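Local coordinates for actin depolymerization factor 2 (Plasmodium berghei, PDB 2XFA), which probably binds actin and regulates the turnover of actin filaments in the malaria parasite, at residues R73-D78 with Y93-S98. Numbering follows the deposited sequence.
Sequences RYIIAD and YFIFWS
Ile75 and Ile95 form the middle one of three antiparallel hydrogen-bonded pairs, flanked by Arg73 with Trp97 and Ala77 with Tyr93, in strands whose segment axes approach to 4.7 Å at 159°. The central pair is tied by short, reciprocal bonds, Ile75 N to Ile95 O and Ile95 N to Ile75 O, both 2.7 Å. Between these pairs, at the non-hydrogen-bonded positions, CA-H...O contacts from Tyr74 CA to Ile95 O, Ile76 CA to Tyr93 O and, in the other direction, Phe94 CA to Ile75 O add to the cross-strand ladder. Strict alternation then gives each face its own character. On one, Tyr74, Phe94 and Phe96 build an aromatic cluster. Phe94 has CG anti to its backbone N (chi1 178°), which carries the ring across toward the partner strand: its CZ reaches Tyr74 CD1 at 3.8 Å, while Phe94 CD1 lies 3.7 Å from Ile76 CG1. Phe96 runs alongside Tyr74, its CD1 3.9 Å from Tyr74 CE1, the two planes inclined at 44°; the edge of its ring also meets Arg73 O. The other face is aliphatic at its centre, where Ile75 CD1 packs 4.0 Å from Ile95 CG2 and 3.8 Å from Trp97 CB. Paired in this way, strands 73-81 and 89-97 form a beta hairpin within the mixed sheet of the ADF-homology fold, between strand 31-37, beside 73-81, and strand 126-130, beside 89-97. Helix 104-118 packs on Tyr74 and Phe94 of the cluster, with Tyr74 OH bonded to Tyr110 O, whereas on the other face Trp97 meets Phe137 of helix 137-146 edge-to-face and its NE1 bonds to Lys68 O.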
ATOM      1  N   ARG A  73      -6.544   4.378   1.904  1.00 26.78           N
ATOM      2  CA  ARG A  73      -5.098   4.432   2.077  1.00 19.37           C
ATOM      3  C   ARG A  73      -4.347   3.942   0.821  1.00 27.85           C
ATOM      4  O   ARG A  73      -4.881   3.188   0.039  1.00 22.53           O
ATOM      5  CB  ARG A  73      -4.650   3.586   3.268  1.00 21.13           C
ATOM      6  CG  ARG A  73      -5.076   4.147   4.657  1.00 27.15           C
ATOM      7  CD  ARG A  73      -4.549   5.565   4.855  1.00 30.44           C
ATOM      8  NE  ARG A  73      -4.724   6.061   6.223  1.00 33.95           N
ATOM      9  CZ  ARG A  73      -5.683   6.901   6.592  1.00 35.84           C
ATOM     10  NH1 ARG A  73      -6.565   7.326   5.698  1.00 26.50           N
ATOM     11  NH2 ARG A  73      -5.770   7.313   7.862  1.00 34.77           N
ATOM     12  N   TYR A  74      -3.099   4.373   0.659  1.00 27.22           N
ATOM     13  CA  TYR A  74      -2.194   3.710  -0.275  1.00 27.60           C
ATOM     14  C   TYR A  74      -1.223   2.923   0.567  1.00 22.64           C
ATOM     15  O   TYR A  74      -0.699   3.423   1.565  1.00 28.62           O
ATOM     16  CB  TYR A  74      -1.388   4.727  -1.086  1.00 28.08           C
ATOM     17  CG  TYR A  74      -2.213   5.750  -1.796  1.00 23.34           C
ATOM     18  CD1 TYR A  74      -3.148   5.372  -2.733  1.00 27.33           C
ATOM     19  CD2 TYR A  74      -2.058   7.096  -1.521  1.00 22.88           C
ATOM     20  CE1 TYR A  74      -3.897   6.315  -3.413  1.00 26.89           C
ATOM     21  CE2 TYR A  74      -2.801   8.042  -2.184  1.00 32.44           C
ATOM     22  CZ  TYR A  74      -3.713   7.637  -3.135  1.00 29.60           C
ATOM     23  OH  TYR A  74      -4.454   8.567  -3.808  1.00 36.27           O
ATOM     24  N   ILE A  75      -0.981   1.691   0.189  1.00 22.63           N
ATOM     25  CA  ILE A  75      -0.003   0.905   0.903  1.00 22.77           C
ATOM     26  C   ILE A  75       1.078   0.421  -0.074  1.00 31.11           C
ATOM     27  O   ILE A  75       0.768  -0.073  -1.158  1.00 27.39           O
ATOM     28  CB  ILE A  75      -0.682  -0.320   1.574  1.00 28.16           C
ATOM     29  CG1 ILE A  75      -1.855   0.141   2.464  1.00 28.45           C
ATOM     30  CG2 ILE A  75       0.316  -1.130   2.371  1.00 29.76           C
ATOM     31  CD1 ILE A  75      -3.200  -0.247   1.885  1.00 23.84           C
ATOM     32  N   ILE A  76       2.335   0.601   0.310  1.00 25.06           N
ATOM     33  CA  ILE A  76       3.427  -0.064  -0.361  1.00 30.18           C
ATOM     34  C   ILE A  76       3.995  -1.135   0.579  1.00 33.82           C
ATOM     35  O   ILE A  76       4.339  -0.833   1.719  1.00 34.07           O
ATOM     36  CB  ILE A  76       4.519   0.942  -0.789  1.00 33.65           C
ATOM     37  CG1 ILE A  76       3.932   1.956  -1.773  1.00 35.78           C
ATOM     38  CG2 ILE A  76       5.690   0.210  -1.453  1.00 35.54           C
ATOM     39  CD1 ILE A  76       4.881   3.062  -2.142  1.00 44.70           C
ATOM     40  N   ALA A  77       4.102  -2.368   0.085  1.00 29.89           N
ATOM     41  CA  ALA A  77       4.564  -3.497   0.875  1.00 26.77           C
ATOM     42  C   ALA A  77       5.601  -4.318   0.120  1.00 31.99           C
ATOM     43  O   ALA A  77       5.406  -4.651  -1.039  1.00 37.57           O
ATOM     44  CB  ALA A  77       3.407  -4.385   1.220  1.00 28.28           C
ATOM     45  N   ASP A  78       6.684  -4.670   0.801  1.00 37.83           N
ATOM     46  CA  ASP A  78       7.686  -5.596   0.262  1.00 34.62           C
ATOM     47  C   ASP A  78       7.285  -7.020   0.642  1.00 46.99           C
ATOM     48  O   ASP A  78       7.573  -7.476   1.745  1.00 51.65           O
ATOM     49  CB  ASP A  78       9.045  -5.257   0.849  1.00 39.21           C
ATOM     50  CG  ASP A  78      10.194  -5.622  -0.071  1.00 77.39           C
ATOM     51  OD1 ASP A  78       9.946  -6.090  -1.208  1.00 82.05           O
ATOM     52  OD2 ASP A  78      11.355  -5.427   0.350  1.00 98.30           O
ATOM     53  N   TYR A  93       4.575  -4.556  -3.824  1.00 29.39           N
ATOM     54  CA  TYR A  93       3.178  -4.389  -4.215  1.00 26.93           C
ATOM     55  C   TYR A  93       2.734  -2.989  -3.842  1.00 28.15           C
ATOM     56  O   TYR A  93       3.114  -2.481  -2.800  1.00 32.57           O
ATOM     57  CB  TYR A  93       2.292  -5.408  -3.497  1.00 39.76           C
ATOM     58  CG  TYR A  93       2.345  -6.764  -4.143  1.00 39.36           C
ATOM     59  CD1 TYR A  93       1.309  -7.209  -4.964  1.00 42.52           C
ATOM     60  CD2 TYR A  93       3.461  -7.576  -3.996  1.00 43.38           C
ATOM     61  CE1 TYR A  93       1.370  -8.456  -5.583  1.00 42.59           C
ATOM     62  CE2 TYR A  93       3.535  -8.818  -4.616  1.00 41.29           C
ATOM     63  CZ  TYR A  93       2.490  -9.256  -5.402  1.00 42.83           C
ATOM     64  OH  TYR A  93       2.577 -10.493  -6.007  1.00 54.78           O
ATOM     65  N   PHE A  94       1.900  -2.387  -4.673  1.00 26.71           N
ATOM     66  CA  PHE A  94       1.287  -1.115  -4.339  1.00 26.50           C
ATOM     67  C   PHE A  94      -0.209  -1.403  -4.206  1.00 27.34           C
ATOM     68  O   PHE A  94      -0.796  -2.014  -5.084  1.00 29.65           O
ATOM     69  CB  PHE A  94       1.520  -0.092  -5.447  1.00 30.43           C
ATOM     70  CG  PHE A  94       0.873   1.229  -5.189  1.00 36.59           C
ATOM     71  CD1 PHE A  94       1.590   2.257  -4.602  1.00 37.46           C
ATOM     72  CD2 PHE A  94      -0.458   1.439  -5.507  1.00 42.42           C
ATOM     73  CE1 PHE A  94       0.998   3.496  -4.356  1.00 36.75           C
ATOM     74  CE2 PHE A  94      -1.067   2.675  -5.257  1.00 40.46           C
ATOM     75  CZ  PHE A  94      -0.340   3.702  -4.683  1.00 32.66           C
ATOM     76  N   ILE A  95      -0.818  -0.994  -3.100  1.00 26.04           N
ATOM     77  CA  ILE A  95      -2.209  -1.352  -2.866  1.00 33.88           C
ATOM     78  C   ILE A  95      -2.995  -0.096  -2.601  1.00 36.83           C
ATOM     79  O   ILE A  95      -2.621   0.714  -1.762  1.00 33.81           O
ATOM     80  CB  ILE A  95      -2.339  -2.280  -1.648  1.00 32.99           C
ATOM     81  CG1 ILE A  95      -1.501  -3.539  -1.868  1.00 33.66           C
ATOM     82  CG2 ILE A  95      -3.816  -2.601  -1.344  1.00 41.86           C
ATOM     83  CD1 ILE A  95      -1.122  -4.237  -0.554  1.00 36.99           C
ATOM     84  N   PHE A  96      -4.070   0.074  -3.346  1.00 35.39           N
ATOM     85  CA  PHE A  96      -4.977   1.171  -3.109  1.00 26.25           C
ATOM     86  C   PHE A  96      -6.185   0.593  -2.370  1.00 28.45           C
ATOM     87  O   PHE A  96      -7.029  -0.111  -2.953  1.00 30.35           O
ATOM     88  CB  PHE A  96      -5.375   1.839  -4.423  1.00 25.51           C
ATOM     89  CG  PHE A  96      -6.441   2.902  -4.287  1.00 32.73           C
ATOM     90  CD1 PHE A  96      -6.615   3.604  -3.089  1.00 32.19           C
ATOM     91  CD2 PHE A  96      -7.254   3.212  -5.367  1.00 33.73           C
ATOM     92  CE1 PHE A  96      -7.601   4.575  -2.985  1.00 34.77           C
ATOM     93  CE2 PHE A  96      -8.244   4.182  -5.267  1.00 42.37           C
ATOM     94  CZ  PHE A  96      -8.420   4.870  -4.092  1.00 38.90           C
ATOM     95  N   TRP A  97      -6.228   0.879  -1.076  1.00 26.45           N
ATOM     96  CA  TRP A  97      -7.350   0.491  -0.203  1.00 28.64           C
ATOM     97  C   TRP A  97      -8.427   1.547  -0.297  1.00 31.64           C
ATOM     98  O   TRP A  97      -8.217   2.711   0.084  1.00 28.04           O
ATOM     99  CB  TRP A  97      -6.864   0.405   1.225  1.00 23.32           C
ATOM    100  CG  TRP A  97      -7.939   0.177   2.281  1.00 25.43           C
ATOM    101  CD1 TRP A  97      -8.167   0.961   3.376  1.00 24.10           C
ATOM    102  CD2 TRP A  97      -8.898  -0.894   2.356  1.00 29.33           C
ATOM    103  NE1 TRP A  97      -9.204   0.438   4.145  1.00 25.47           N
ATOM    104  CE2 TRP A  97      -9.679  -0.686   3.536  1.00 31.52           C
ATOM    105  CE3 TRP A  97      -9.167  -2.006   1.564  1.00 27.58           C
ATOM    106  CZ2 TRP A  97     -10.713  -1.555   3.927  1.00 28.56           C
ATOM    107  CZ3 TRP A  97     -10.201  -2.859   1.938  1.00 29.48           C
ATOM    108  CH2 TRP A  97     -10.964  -2.624   3.110  1.00 35.81           C
ATOM    109  N   SER A  98      -9.562   1.145  -0.846  1.00 31.40           N
ATOM    110  CA  SER A  98     -10.663   2.052  -1.053  1.00 32.75           C
ATOM    111  C   SER A  98     -11.977   1.404  -0.635  1.00 34.21           C
ATOM    112  O   SER A  98     -12.695   0.867  -1.477  1.00 35.68           O
ATOM    113  CB  SER A  98     -10.728   2.466  -2.532  1.00 41.29           C
ATOM    114  OG  SER A  98     -11.717   3.459  -2.742  1.00 45.25           O
TER